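Local coordinates for protein phospholipase A1 (Streptomyces albidoflavus, PDB 4HYQ) that hydrolyses the sn-1 acyl ester bond of glycerophospholipids, as a bacterial lipase of the GDSL/SGNH hydrolase family, at residues V113-S126 with L170-Y184. Numbering follows the deposited sequence.
Sequences VESTLPGRLDSVYS and LLNSVISKRAADHGY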
ATOM      1  N   VAL A 113       8.608  -3.494 -12.537  1.00 14.26           N
ATOM      2  CA  VAL A 113       7.432  -4.169 -12.002  1.00 15.25           C
ATOM      3  C   VAL A 113       7.185  -5.499 -12.700  1.00 17.01           C
ATOM      4  O   VAL A 113       6.842  -6.483 -12.051  1.00 16.52           O
ATOM      5  CB  VAL A 113       6.171  -3.281 -12.132  1.00 15.23           C
ATOM      6  CG1 VAL A 113       4.903  -4.115 -11.920  1.00 12.19           C
ATOM      7  CG2 VAL A 113       6.229  -2.145 -11.107  1.00 15.38           C
ATOM      8  N   GLU A 114       7.373  -5.534 -14.016  1.00 17.32           N
ATOM      9  CA  GLU A 114       7.151  -6.764 -14.777  1.00 20.97           C
ATOM     10  C   GLU A 114       8.264  -7.791 -14.652  1.00 20.84           C
ATOM     11  O   GLU A 114       8.002  -8.989 -14.535  1.00 21.76           O
ATOM     12  CB  GLU A 114       7.007  -6.460 -16.272  1.00 24.00           C
ATOM     13  CG  GLU A 114       5.844  -5.581 -16.656  1.00 31.35           C
ATOM     14  CD  GLU A 114       5.898  -5.193 -18.124  1.00 35.75           C
ATOM     15  OE1 GLU A 114       5.897  -6.105 -18.981  1.00 38.41           O
ATOM     16  OE2 GLU A 114       5.951  -3.978 -18.418  1.00 38.30           O
ATOM     17  N   SER A 115       9.505  -7.323 -14.666  1.00 19.92           N
ATOM     18  CA  SER A 115      10.652  -8.219 -14.661  1.00 20.53           C
ATOM     19  C   SER A 115      11.347  -8.553 -13.357  1.00 20.50           C
ATOM     20  O   SER A 115      11.934  -9.626 -13.228  1.00 22.82           O
ATOM     21  CB  SER A 115      11.712  -7.667 -15.609  1.00 21.53           C
ATOM     22  OG  SER A 115      12.351  -6.540 -15.019  1.00 25.74           O
ATOM     23  N   THR A 116      11.299  -7.646 -12.394  1.00 18.20           N
ATOM     24  CA  THR A 116      12.011  -7.869 -11.153  1.00 17.43           C
ATOM     25  C   THR A 116      11.160  -8.014  -9.904  1.00 15.61           C
ATOM     26  O   THR A 116      11.470  -8.812  -9.014  1.00 15.54           O
ATOM     27  CB  THR A 116      13.014  -6.732 -10.937  1.00 18.50           C
ATOM     28  OG1 THR A 116      13.829  -6.599 -12.108  1.00 21.12           O
ATOM     29  CG2 THR A 116      13.899  -7.013  -9.741  1.00 20.85           C
ATOM     30  N   LEU A 117      10.090  -7.241  -9.818  1.00 13.83           N
ATOM     31  CA  LEU A 117       9.248  -7.315  -8.643  1.00 13.89           C
ATOM     32  C   LEU A 117       8.635  -8.693  -8.360  1.00 13.66           C
ATOM     33  O   LEU A 117       8.574  -9.113  -7.210  1.00 13.66           O
ATOM     34  CB  LEU A 117       8.135  -6.272  -8.726  1.00 14.33           C
ATOM     35  CG  LEU A 117       7.244  -6.188  -7.479  1.00 13.76           C
ATOM     36  CD1 LEU A 117       8.069  -5.810  -6.250  1.00 14.26           C
ATOM     37  CD2 LEU A 117       6.149  -5.166  -7.731  1.00 14.70           C
ATOM     38  N   PRO A 118       8.178  -9.421  -9.396  1.00 13.13           N
ATOM     39  CA  PRO A 118       7.587 -10.732  -9.082  1.00 13.29           C
ATOM     40  C   PRO A 118       8.468 -11.627  -8.210  1.00 14.58           C
ATOM     41  O   PRO A 118       7.987 -12.241  -7.256  1.00 16.11           O
ATOM     42  CB  PRO A 118       7.333 -11.334 -10.463  1.00 13.69           C
ATOM     43  CG  PRO A 118       7.039 -10.133 -11.297  1.00 13.70           C
ATOM     44  CD  PRO A 118       8.119  -9.159 -10.846  1.00 12.68           C
ATOM     45  N   GLY A 119       9.755 -11.701  -8.537  1.00 14.66           N
ATOM     46  CA  GLY A 119      10.666 -12.536  -7.763  1.00 14.48           C
ATOM     47  C   GLY A 119      10.811 -12.101  -6.319  1.00 15.51           C
ATOM     48  O   GLY A 119      10.885 -12.940  -5.410  1.00 14.56           O
ATOM     49  N   ARG A 120      10.856 -10.788  -6.094  1.00 14.60           N
ATOM     50  CA  ARG A 120      10.980 -10.269  -4.739  1.00 13.98           C
ATOM     51  C   ARG A 120       9.713 -10.542  -3.951  1.00 13.27           C
ATOM     52  O   ARG A 120       9.783 -10.880  -2.774  1.00 13.29           O
ATOM     53  CB  ARG A 120      11.263  -8.772  -4.757  1.00 14.53           C
ATOM     54  CG  ARG A 120      12.530  -8.424  -5.496  1.00 13.92           C
ATOM     55  CD  ARG A 120      12.925  -7.001  -5.199  1.00 16.47           C
ATOM     56  NE  ARG A 120      14.148  -6.612  -5.887  1.00 15.28           N
ATOM     57  CZ  ARG A 120      14.654  -5.386  -5.841  1.00 17.57           C
ATOM     58  NH1 ARG A 120      14.035  -4.443  -5.134  1.00 15.77           N
ATOM     59  NH2 ARG A 120      15.767  -5.099  -6.505  1.00 17.90           N
ATOM     60  N   LEU A 121       8.557 -10.375  -4.590  1.00 12.75           N
ATOM     61  CA  LEU A 121       7.292 -10.649  -3.915  1.00 13.18           C
ATOM     62  C   LEU A 121       7.210 -12.142  -3.568  1.00 13.81           C
ATOM     63  O   LEU A 121       6.764 -12.503  -2.479  1.00 13.06           O
ATOM     64  CB  LEU A 121       6.100 -10.251  -4.794  1.00 13.80           C
ATOM     65  CG  LEU A 121       5.879  -8.756  -5.065  1.00 12.60           C
ATOM     66  CD1 LEU A 121       4.659  -8.582  -5.937  1.00 13.55           C
ATOM     67  CD2 LEU A 121       5.651  -8.014  -3.744  1.00 11.74           C
ATOM     68  N   ASP A 122       7.638 -13.017  -4.481  1.00 14.77           N
ATOM     69  CA  ASP A 122       7.601 -14.453  -4.173  1.00 17.02           C
ATOM     70  C   ASP A 122       8.439 -14.750  -2.931  1.00 17.31           C
ATOM     71  O   ASP A 122       8.037 -15.543  -2.075  1.00 18.00           O
ATOM     72  CB  ASP A 122       8.134 -15.302  -5.337  1.00 17.74           C
ATOM     73  CG  ASP A 122       7.069 -15.625  -6.364  1.00 18.95           C
ATOM     74  OD1 ASP A 122       5.878 -15.716  -5.994  1.00 21.01           O
ATOM     75  OD2 ASP A 122       7.428 -15.810  -7.551  1.00 20.74           O
ATOM     76  N   SER A 123       9.612 -14.124  -2.848  1.00 16.49           N
ATOM     77  CA  SER A 123      10.503 -14.305  -1.711  1.00 16.86           C
ATOM     78  C   SER A 123       9.827 -13.873  -0.400  1.00 16.14           C
ATOM     79  O   SER A 123       9.894 -14.573   0.613  1.00 15.98           O
ATOM     80  CB  SER A 123      11.791 -13.507  -1.943  1.00 19.38           C
ATOM     81  OG  SER A 123      12.663 -13.602  -0.834  1.00 27.16           O
ATOM     82  N   VAL A 124       9.176 -12.716  -0.408  1.00 14.33           N
ATOM     83  CA  VAL A 124       8.501 -12.251   0.796  1.00 11.91           C
ATOM     84  C   VAL A 124       7.306 -13.149   1.124  1.00 12.24           C
ATOM     85  O   VAL A 124       7.140 -13.579   2.267  1.00 11.76           O
ATOM     86  CB  VAL A 124       7.978 -10.790   0.635  1.00 12.29           C
ATOM     87  CG1 VAL A 124       7.151 -10.386   1.845  1.00 12.03           C
ATOM     88  CG2 VAL A 124       9.160  -9.845   0.481  1.00 12.76           C
ATOM     89  N   TYR A 125       6.486 -13.443   0.113  1.00 11.45           N
ATOM     90  CA  TYR A 125       5.284 -14.248   0.337  1.00 10.85           C
ATOM     91  C   TYR A 125       5.642 -15.652   0.841  1.00 10.92           C
ATOM     92  O   TYR A 125       4.991 -16.176   1.737  1.00 11.04           O
ATOM     93  CB  TYR A 125       4.450 -14.357  -0.950  1.00 10.43           C
ATOM     94  CG  TYR A 125       3.803 -13.064  -1.449  1.00 11.48           C
ATOM     95  CD1 TYR A 125       4.163 -11.811  -0.935  1.00 10.64           C
ATOM     96  CD2 TYR A 125       2.867 -13.099  -2.485  1.00 11.93           C
ATOM     97  CE1 TYR A 125       3.602 -10.617  -1.460  1.00  9.59           C
ATOM     98  CE2 TYR A 125       2.307 -11.928  -3.009  1.00 11.97           C
ATOM     99  CZ  TYR A 125       2.683 -10.695  -2.501  1.00 11.73           C
ATOM    100  OH  TYR A 125       2.175  -9.562  -3.092  1.00 11.45           O
ATOM    101  N   SER A 126       6.680 -16.252   0.280  1.00 12.07           N
ATOM    102  CA  SER A 126       7.076 -17.586   0.724  1.00 13.90           C
ATOM    103  C   SER A 126       7.591 -17.605   2.156  1.00 14.65           C
ATOM    104  O   SER A 126       7.285 -18.526   2.915  1.00 14.21           O
ATOM    105  CB  SER A 126       8.128 -18.163  -0.211  1.00 14.83           C
ATOM    106  OG  SER A 126       7.525 -18.517  -1.447  1.00 20.07           O
ATOM    107  N   LEU A 170      -0.621  -2.006 -13.540  1.00 13.15           N
ATOM    108  CA  LEU A 170       0.371  -3.054 -13.761  1.00 13.33           C
ATOM    109  C   LEU A 170       0.891  -3.603 -12.434  1.00 13.54           C
ATOM    110  O   LEU A 170       1.058  -4.818 -12.270  1.00 13.56           O
ATOM    111  CB  LEU A 170       1.541  -2.516 -14.596  1.00 13.62           C
ATOM    112  CG  LEU A 170       2.670  -3.503 -14.901  1.00 13.62           C
ATOM    113  CD1 LEU A 170       2.164  -4.565 -15.878  1.00 17.36           C
ATOM    114  CD2 LEU A 170       3.870  -2.768 -15.492  1.00 14.98           C
ATOM    115  N   LEU A 171       1.155  -2.709 -11.484  1.00 11.99           N
ATOM    116  CA  LEU A 171       1.642  -3.133 -10.176  1.00 10.53           C
ATOM    117  C   LEU A 171       0.597  -4.018  -9.497  1.00 11.02           C
ATOM    118  O   LEU A 171       0.924  -5.086  -8.984  1.00 12.33           O
ATOM    119  CB  LEU A 171       1.947  -1.905  -9.290  1.00 10.03           C
ATOM    120  CG  LEU A 171       2.374  -2.128  -7.834  1.00 11.22           C
ATOM    121  CD1 LEU A 171       3.658  -2.961  -7.782  1.00 10.88           C
ATOM    122  CD2 LEU A 171       2.608  -0.754  -7.167  1.00  9.81           C
ATOM    123  N   ASN A 172      -0.659  -3.584  -9.517  1.00 10.99           N
ATOM    124  CA  ASN A 172      -1.726  -4.356  -8.880  1.00 11.99           C
ATOM    125  C   ASN A 172      -1.941  -5.689  -9.584  1.00 13.29           C
ATOM    126  O   ASN A 172      -2.306  -6.680  -8.951  1.00 13.23           O
ATOM    127  CB  ASN A 172      -3.026  -3.556  -8.856  1.00 11.69           C
ATOM    128  CG  ASN A 172      -3.002  -2.452  -7.814  1.00 13.06           C
ATOM    129  OD1 ASN A 172      -2.343  -2.583  -6.777  1.00 11.66           O
ATOM    130  ND2 ASN A 172      -3.730  -1.373  -8.074  1.00 11.49           N
ATOM    131  N   SER A 173      -1.706  -5.715 -10.889  1.00 12.49           N
ATOM    132  CA  SER A 173      -1.863  -6.957 -11.644  1.00 14.99           C
ATOM    133  C   SER A 173      -0.812  -7.968 -11.180  1.00 13.75           C
ATOM    134  O   SER A 173      -1.123  -9.139 -10.931  1.00 14.41           O
ATOM    135  CB  SER A 173      -1.717  -6.681 -13.147  1.00 16.34           C
ATOM    136  OG  SER A 173      -1.740  -7.892 -13.875  1.00 24.33           O
ATOM    137  N   VAL A 174       0.431  -7.512 -11.043  1.00 12.57           N
ATOM    138  CA  VAL A 174       1.520  -8.382 -10.602  1.00 12.45           C
ATOM    139  C   VAL A 174       1.258  -8.881  -9.185  1.00 12.31           C
ATOM    140  O   VAL A 174       1.451 -10.067  -8.881  1.00 13.54           O
ATOM    141  CB  VAL A 174       2.878  -7.646 -10.624  1.00 13.47           C
ATOM    142  CG1 VAL A 174       3.926  -8.446  -9.855  1.00 14.14           C
ATOM    143  CG2 VAL A 174       3.346  -7.462 -12.065  1.00 15.03           C
ATOM    144  N   ILE A 175       0.826  -7.979  -8.309  1.00 10.58           N
ATOM    145  CA  ILE A 175       0.548  -8.358  -6.929  1.00 11.46           C
ATOM    146  C   ILE A 175      -0.603  -9.363  -6.846  1.00 11.80           C
ATOM    147  O   ILE A 175      -0.506 -10.374  -6.149  1.00 12.20           O
ATOM    148  CB  ILE A 175       0.186  -7.121  -6.074  1.00 10.05           C
ATOM    149  CG1 ILE A 175       1.434  -6.255  -5.888  1.00 10.34           C
ATOM    150  CG2 ILE A 175      -0.403  -7.564  -4.726  1.00 10.17           C
ATOM    151  CD1 ILE A 175       1.132  -4.839  -5.354  1.00 10.69           C
ATOM    152  N   SER A 176      -1.689  -9.092  -7.556  1.00 11.93           N
ATOM    153  CA  SER A 176      -2.840  -9.991  -7.498  1.00 13.31           C
ATOM    154  C   SER A 176      -2.476 -11.394  -7.979  1.00 14.43           C
ATOM    155  O   SER A 176      -2.901 -12.389  -7.383  1.00 13.74           O
ATOM    156  CB  SER A 176      -4.001  -9.440  -8.329  1.00 15.89           C
ATOM    157  OG  SER A 176      -3.612  -9.225  -9.677  1.00 18.30           O
ATOM    158  N   LYS A 177      -1.680 -11.473  -9.038  1.00 14.74           N
ATOM    159  CA  LYS A 177      -1.277 -12.770  -9.562  1.00 16.35           C
ATOM    160  C   LYS A 177      -0.357 -13.490  -8.590  1.00 16.16           C
ATOM    161  O   LYS A 177      -0.506 -14.692  -8.370  1.00 15.93           O
ATOM    162  CB  LYS A 177      -0.602 -12.604 -10.921  1.00 18.40           C
ATOM    163  CG  LYS A 177      -1.570 -12.170 -12.004  1.00 23.32           C
ATOM    164  CD  LYS A 177      -0.859 -11.845 -13.309  1.00 28.62           C
ATOM    165  CE  LYS A 177      -1.862 -11.519 -14.407  1.00 30.02           C
ATOM    166  NZ  LYS A 177      -1.176 -11.245 -15.697  1.00 33.88           N
ATOM    167  N   ARG A 178       0.588 -12.767  -7.996  1.00 14.52           N
ATOM    168  CA  ARG A 178       1.488 -13.408  -7.051  1.00 15.14           C
ATOM    169  C   ARG A 178       0.715 -13.881  -5.815  1.00 13.40           C
ATOM    170  O   ARG A 178       0.973 -14.967  -5.292  1.00 13.40           O
ATOM    171  CB  ARG A 178       2.610 -12.447  -6.637  1.00 16.40           C
ATOM    172  CG  ARG A 178       3.955 -13.134  -6.428  1.00 22.26           C
ATOM    173  CD  ARG A 178       4.770 -13.202  -7.736  1.00 23.34           C
ATOM    174  NE  ARG A 178       4.002 -13.732  -8.861  1.00 25.54           N
ATOM    175  CZ  ARG A 178       3.745 -15.022  -9.074  1.00 28.79           C
ATOM    176  NH1 ARG A 178       4.195 -15.952  -8.240  1.00 28.85           N
ATOM    177  NH2 ARG A 178       3.026 -15.381 -10.133  1.00 29.59           N
ATOM    178  N   ALA A 179      -0.236 -13.078  -5.345  1.00 12.62           N
ATOM    179  CA  ALA A 179      -1.016 -13.473  -4.177  1.00 12.35           C
ATOM    180  C   ALA A 179      -1.809 -14.756  -4.465  1.00 14.46           C
ATOM    181  O   ALA A 179      -1.802 -15.684  -3.665  1.00 12.86           O
ATOM    182  CB  ALA A 179      -1.971 -12.353  -3.766  1.00 13.76           C
ATOM    183  N   ALA A 180      -2.479 -14.813  -5.612  1.00 14.65           N
ATOM    184  CA  ALA A 180      -3.269 -16.001  -5.955  1.00 16.54           C
ATOM    185  C   ALA A 180      -2.379 -17.242  -6.025  1.00 16.50           C
ATOM    186  O   ALA A 180      -2.773 -18.328  -5.593  1.00 16.41           O
ATOM    187  CB  ALA A 180      -3.991 -15.789  -7.291  1.00 16.43           C
ATOM    188  N   ASP A 181      -1.179 -17.070  -6.563  1.00 17.20           N
ATOM    189  CA  ASP A 181      -0.207 -18.151  -6.694  1.00 19.45           C
ATOM    190  C   ASP A 181       0.160 -18.777  -5.352  1.00 18.61           C
ATOM    191  O   ASP A 181       0.526 -19.954  -5.295  1.00 19.00           O
ATOM    192  CB  ASP A 181       1.061 -17.621  -7.348  1.00 23.86           C
ATOM    193  CG  ASP A 181       1.325 -18.245  -8.687  1.00 30.28           C
ATOM    194  OD1 ASP A 181       0.411 -18.219  -9.546  1.00 33.14           O
ATOM    195  OD2 ASP A 181       2.451 -18.756  -8.875  1.00 33.10           O
ATOM    196  N   HIS A 182       0.080 -17.984  -4.283  1.00 15.27           N
ATOM    197  CA  HIS A 182       0.409 -18.448  -2.936  1.00 14.56           C
ATOM    198  C   HIS A 182      -0.841 -18.761  -2.107  1.00 13.99           C
ATOM    199  O   HIS A 182      -0.735 -19.072  -0.923  1.00 14.40           O
ATOM    200  CB  HIS A 182       1.254 -17.389  -2.198  1.00 15.01           C
ATOM    201  CG  HIS A 182       2.639 -17.212  -2.748  1.00 15.90           C
ATOM    202  ND1 HIS A 182       3.765 -17.686  -2.104  1.00 17.42           N
ATOM    203  CD2 HIS A 182       3.083 -16.594  -3.870  1.00 15.88           C
ATOM    204  CE1 HIS A 182       4.839 -17.370  -2.805  1.00 18.17           C
ATOM    205  NE2 HIS A 182       4.452 -16.706  -3.884  1.00 18.15           N
ATOM    206  N   GLY A 183      -2.022 -18.665  -2.718  1.00 14.32           N
ATOM    207  CA  GLY A 183      -3.248 -18.942  -1.985  1.00 12.61           C
ATOM    208  C   GLY A 183      -3.615 -17.839  -1.010  1.00 13.31           C
ATOM    209  O   GLY A 183      -4.339 -18.059  -0.034  1.00 13.61           O
ATOM    210  N   TYR A 184      -3.091 -16.644  -1.267  1.00 12.25           N
ATOM    211  CA  TYR A 184      -3.366 -15.480  -0.432  1.00 11.49           C
ATOM    212  C   TYR A 184      -4.534 -14.710  -1.010  1.00 11.14           C
ATOM    213  O   TYR A 184      -4.775 -14.760  -2.217  1.00 14.30           O
ATOM    214  CB  TYR A 184      -2.156 -14.541  -0.427  1.00  8.58           C
ATOM    215  CG  TYR A 184      -0.911 -15.092   0.212  1.00 11.46           C
ATOM    216  CD1 TYR A 184       0.289 -14.387   0.140  1.00  9.34           C
ATOM    217  CD2 TYR A 184      -0.941 -16.266   0.970  1.00 11.16           C
ATOM    218  CE1 TYR A 184       1.420 -14.827   0.812  1.00 11.70           C
ATOM    219  CE2 TYR A 184       0.185 -16.712   1.650  1.00 12.60           C
ATOM    220  CZ  TYR A 184       1.363 -15.985   1.575  1.00 13.98           C
ATOM    221  OH  TYR A 184       2.470 -16.376   2.302  1.00 15.12           O
TER
HETATM  222  O   HOH W   1       3.650 -19.000   0.290  1.00 22.95           O
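D122 OD1 takes two bonds, from R178 and H182. R178 NH1 comes to the syn lone pair of D122 OD1 at 2.8 Å in a salt bridge, while H182 NE2 meets the same oxygen at 2.7 Å, nearly straight (170°), on the anti side but tilted out of the carboxylate plane. The arginine chain, bent at chi2 and chi3, packs as a knob among P118, L121, D122 and Y125; NH1 also has a weak salt bridge to D181. One face of the H182 imidazole lies against Y125 CB, 3.5 Å from the ring centroid, and the Y125 ring turns its edge to that face. An alanine in place of H182 would probably leave D122 OD1 with R178 alone of these two donors and open a gap over Y125 CB. Beyond the Schellman turn at G183, Y184 OH donates to Y125 O (2.6 Å). Packing is tightest where L117 CD2 presses on L171 CD1 (3.3 Å), beside V174, whose methyls touch P118, L121 and V113. The solvent side is looser: exposed E114, like V113 from helix 99-115, merely lays its CG over L170 CD2. Segments 117-126 and 170-181 cross at -38°, axes 10.2 Å apart; V124 touches helix 58-65, and Y125, I175 and Y184 rest on V139 of strand 136-140 in the parallel sheet of the SGNH-hydrolase fold.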